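Local coordinates for protein glycosyltransferase (duf1792) (Streptococcus sanguinis, PDB 5V4A) that probably transfers sugar residues from UDP-linked donors, as the C-terminal GT-D-type glycosyltransferase domain of a larger protein that binds UDP, at residues V206-L211 with Y216-I221. Numbering follows the deposited sequence.
Sequences VLVYDL and YRALDI
V208 spreads both of its methyls over the strand, with A218 as its main partner. CG2 lies 3.8 Å from A218 CB and also reaches two residues further along the strand, 4.0 Å from D220 N. CG1, which stands anti to the backbone N (chi1 168°), meets the carbonyl oxygen of the same alanine, 3.7 Å from A218 O. Both methyls thus bear on A218, whose short side chain is consistent with the close approach of the backbones, V208 CA to A218 CA 5.6 Å. V208 also packs against V26 of strand 24-27 and T198 of strand 195-199.

One helical turn on, L211 meets Y216 at the loop that reverses the chain. Its CD2 touches Y216 CD2 at 3.9 Å, the two side chains crossing at a slant. The backbone ties the same pair together: Y216 N donates to L211 O over 3.2 Å, fairly straight at the hydrogen (163°) but from above the carbonyl plane. That same oxygen lies in the plane of the tyrosine ring, at its edge, 3.5 Å from Y216 CD2.

At the other end D220 offers the helix little more than CB, 4.1 Å from V208 CG2. Its carboxylate is held by salt bridges from OD1 to R27 and from OD2 to K205, both UDP-binding residues, which fix its position at the pocket, where D220 touches the bound UDP.

Helix 201-213 runs nearly antiparallel to strand 218-220, at 160°, and follows strand 195-199, to which strand 218-220 is parallel. This is the helix-to-strand half of a beta-alpha-beta crossover in the GT-D fold, its strand ending at the UDP pocket.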
ATOM      1  N   VAL A 206      -9.920  -8.714 -23.310  1.00 19.33           N
ATOM      2  CA  VAL A 206     -11.182  -8.464 -23.986  1.00 17.79           C
ATOM      3  C   VAL A 206     -12.328  -8.493 -22.993  1.00 15.08           C
ATOM      4  O   VAL A 206     -13.304  -7.745 -23.123  1.00 15.30           O
ATOM      5  CB  VAL A 206     -11.387  -9.503 -25.098  1.00 21.29           C
ATOM      6  CG1 VAL A 206     -12.606  -9.141 -25.909  1.00 16.77           C
ATOM      7  CG2 VAL A 206     -10.139  -9.616 -25.959  1.00 16.56           C
ATOM      8  N   LEU A 207     -12.245  -9.398 -22.016  1.00 16.28           N
ATOM      9  CA  LEU A 207     -13.265  -9.504 -20.984  1.00 14.20           C
ATOM     10  C   LEU A 207     -13.376  -8.207 -20.191  1.00 13.81           C
ATOM     11  O   LEU A 207     -14.470  -7.639 -20.052  1.00 13.98           O
ATOM     12  CB  LEU A 207     -12.938 -10.699 -20.076  1.00 13.73           C
ATOM     13  CG  LEU A 207     -13.933 -11.122 -18.988  1.00 34.00           C
ATOM     14  CD1 LEU A 207     -15.369 -11.187 -19.503  1.00 26.50           C
ATOM     15  CD2 LEU A 207     -13.521 -12.436 -18.318  1.00 27.48           C
ATOM     16  N   VAL A 208     -12.252  -7.722 -19.652  1.00 16.06           N
ATOM     17  CA  VAL A 208     -12.319  -6.476 -18.889  1.00 13.08           C
ATOM     18  C   VAL A 208     -12.886  -5.361 -19.758  1.00 13.64           C
ATOM     19  O   VAL A 208     -13.762  -4.604 -19.326  1.00 13.67           O
ATOM     20  CB  VAL A 208     -10.946  -6.084 -18.323  1.00 12.67           C
ATOM     21  CG1 VAL A 208     -11.030  -4.620 -17.811  1.00 12.58           C
ATOM     22  CG2 VAL A 208     -10.546  -7.014 -17.199  1.00 15.44           C
ATOM     23  N   TYR A 209     -12.361  -5.206 -20.975  1.00 14.16           N
ATOM     24  CA  TYR A 209     -12.863  -4.136 -21.839  1.00 16.17           C
ATOM     25  C   TYR A 209     -14.369  -4.245 -22.030  1.00 15.12           C
ATOM     26  O   TYR A 209     -15.103  -3.260 -21.856  1.00 15.31           O
ATOM     27  CB  TYR A 209     -12.163  -4.150 -23.196  1.00 17.94           C
ATOM     28  CG  TYR A 209     -12.660  -3.027 -24.076  1.00 19.85           C
ATOM     29  CD1 TYR A 209     -12.018  -1.811 -24.099  1.00 24.49           C
ATOM     30  CD2 TYR A 209     -13.795  -3.184 -24.866  1.00 16.59           C
ATOM     31  CE1 TYR A 209     -12.492  -0.771 -24.891  1.00 16.72           C
ATOM     32  CE2 TYR A 209     -14.280  -2.145 -25.656  1.00 23.92           C
ATOM     33  CZ  TYR A 209     -13.613  -0.949 -25.672  1.00 28.12           C
ATOM     34  OH  TYR A 209     -14.075   0.088 -26.455  1.00 36.24           O
ATOM     35  N   ASP A 210     -14.849  -5.438 -22.384  1.00 15.64           N
ATOM     36  CA  ASP A 210     -16.273  -5.619 -22.647  1.00 19.37           C
ATOM     37  C   ASP A 210     -17.097  -5.374 -21.394  1.00 21.98           C
ATOM     38  O   ASP A 210     -18.192  -4.806 -21.462  1.00 23.75           O
ATOM     39  CB  ASP A 210     -16.544  -7.029 -23.186  1.00 16.10           C
ATOM     40  CG  ASP A 210     -16.222  -7.174 -24.661  1.00 16.80           C
ATOM     41  OD1 ASP A 210     -15.951  -6.158 -25.334  1.00 30.19           O
ATOM     42  OD2 ASP A 210     -16.250  -8.318 -25.151  1.00 25.13           O
ATOM     43  N   LEU A 211     -16.600  -5.823 -20.242  1.00 14.70           N
ATOM     44  CA  LEU A 211     -17.325  -5.630 -18.995  1.00 14.36           C
ATOM     45  C   LEU A 211     -17.374  -4.159 -18.594  1.00 16.82           C
ATOM     46  O   LEU A 211     -18.396  -3.701 -18.075  1.00 18.09           O
ATOM     47  CB  LEU A 211     -16.674  -6.464 -17.888  1.00 13.61           C
ATOM     48  CG  LEU A 211     -16.925  -7.969 -17.938  1.00 24.19           C
ATOM     49  CD1 LEU A 211     -16.136  -8.652 -16.828  1.00 22.78           C
ATOM     50  CD2 LEU A 211     -18.409  -8.276 -17.835  1.00 16.13           C
ATOM     51  N   TYR A 216     -19.330  -2.490 -15.301  1.00 19.07           N
ATOM     52  CA  TYR A 216     -18.664  -3.210 -14.218  1.00 17.71           C
ATOM     53  C   TYR A 216     -17.257  -2.667 -13.988  1.00 14.92           C
ATOM     54  O   TYR A 216     -16.667  -2.006 -14.850  1.00 16.21           O
ATOM     55  CB  TYR A 216     -18.556  -4.711 -14.507  1.00 14.20           C
ATOM     56  CG  TYR A 216     -19.873  -5.435 -14.662  1.00 21.94           C
ATOM     57  CD1 TYR A 216     -20.500  -6.011 -13.567  1.00 18.76           C
ATOM     58  CD2 TYR A 216     -20.485  -5.549 -15.907  1.00 25.71           C
ATOM     59  CE1 TYR A 216     -21.710  -6.676 -13.706  1.00 22.65           C
ATOM     60  CE2 TYR A 216     -21.700  -6.205 -16.052  1.00 24.01           C
ATOM     61  CZ  TYR A 216     -22.306  -6.763 -14.945  1.00 25.36           C
ATOM     62  OH  TYR A 216     -23.509  -7.421 -15.076  1.00 27.34           O
ATOM     63  N   ARG A 217     -16.707  -2.979 -12.815  1.00 16.93           N
ATOM     64  CA  ARG A 217     -15.314  -2.680 -12.515  1.00 16.59           C
ATOM     65  C   ARG A 217     -14.525  -3.978 -12.470  1.00 15.43           C
ATOM     66  O   ARG A 217     -14.893  -4.912 -11.754  1.00 13.24           O
ATOM     67  CB  ARG A 217     -15.149  -1.918 -11.197  1.00 20.37           C
ATOM     68  CG  ARG A 217     -13.702  -1.483 -11.047  1.00 23.79           C
ATOM     69  CD  ARG A 217     -13.375  -0.662  -9.826  1.00 34.32           C
ATOM     70  NE  ARG A 217     -11.956  -0.314  -9.913  1.00 38.57           N
ATOM     71  CZ  ARG A 217     -11.115  -0.173  -8.899  1.00 25.02           C
ATOM     72  NH1 ARG A 217     -11.531  -0.324  -7.650  1.00 22.52           N
ATOM     73  NH2 ARG A 217      -9.853   0.163  -9.158  1.00 16.52           N
ATOM     74  N   ALA A 218     -13.442  -4.031 -13.230  1.00 16.82           N
ATOM     75  CA  ALA A 218     -12.703  -5.268 -13.412  1.00 14.02           C
ATOM     76  C   ALA A 218     -11.227  -4.948 -13.518  1.00 14.81           C
ATOM     77  O   ALA A 218     -10.841  -3.995 -14.201  1.00 14.82           O
ATOM     78  CB  ALA A 218     -13.174  -6.028 -14.664  1.00 12.95           C
ATOM     79  N   LEU A 219     -10.412  -5.767 -12.860  1.00 14.38           N
ATOM     80  CA  LEU A 219      -8.960  -5.627 -12.856  1.00 13.81           C
ATOM     81  C   LEU A 219      -8.315  -6.872 -13.455  1.00 12.65           C
ATOM     82  O   LEU A 219      -8.437  -7.973 -12.900  1.00 12.55           O
ATOM     83  CB  LEU A 219      -8.423  -5.412 -11.447  1.00 12.86           C
ATOM     84  CG  LEU A 219      -9.169  -4.374 -10.623  1.00 13.65           C
ATOM     85  CD1 LEU A 219      -8.744  -4.504  -9.178  1.00 12.19           C
ATOM     86  CD2 LEU A 219      -8.863  -3.016 -11.188  1.00 17.26           C
ATOM     87  N   ASP A 220      -7.610  -6.679 -14.567  1.00 17.07           N
ATOM     88  CA  ASP A 220      -6.782  -7.711 -15.188  1.00 21.27           C
ATOM     89  C   ASP A 220      -5.490  -7.796 -14.390  1.00 12.96           C
ATOM     90  O   ASP A 220      -4.633  -6.918 -14.515  1.00 16.90           O
ATOM     91  CB  ASP A 220      -6.515  -7.349 -16.647  1.00 13.31           C
ATOM     92  CG  ASP A 220      -5.417  -8.198 -17.297  1.00 21.94           C
ATOM     93  OD1 ASP A 220      -4.964  -9.181 -16.693  1.00 17.58           O
ATOM     94  OD2 ASP A 220      -5.003  -7.871 -18.423  1.00 18.57           O
ATOM     95  N   ILE A 221      -5.330  -8.846 -13.581  1.00 12.84           N
ATOM     96  CA  ILE A 221      -4.144  -8.943 -12.739  1.00 12.83           C
ATOM     97  C   ILE A 221      -3.354 -10.224 -12.980  1.00 12.99           C
ATOM     98  O   ILE A 221      -2.413 -10.506 -12.241  1.00 13.19           O
ATOM     99  CB  ILE A 221      -4.482  -8.787 -11.241  1.00 22.46           C
ATOM    100  CG1 ILE A 221      -5.477  -9.852 -10.772  1.00 21.50           C
ATOM    101  CG2 ILE A 221      -4.990  -7.374 -10.959  1.00 13.39           C
ATOM    102  CD1 ILE A 221      -5.736  -9.801  -9.272  1.00 16.58           C
TER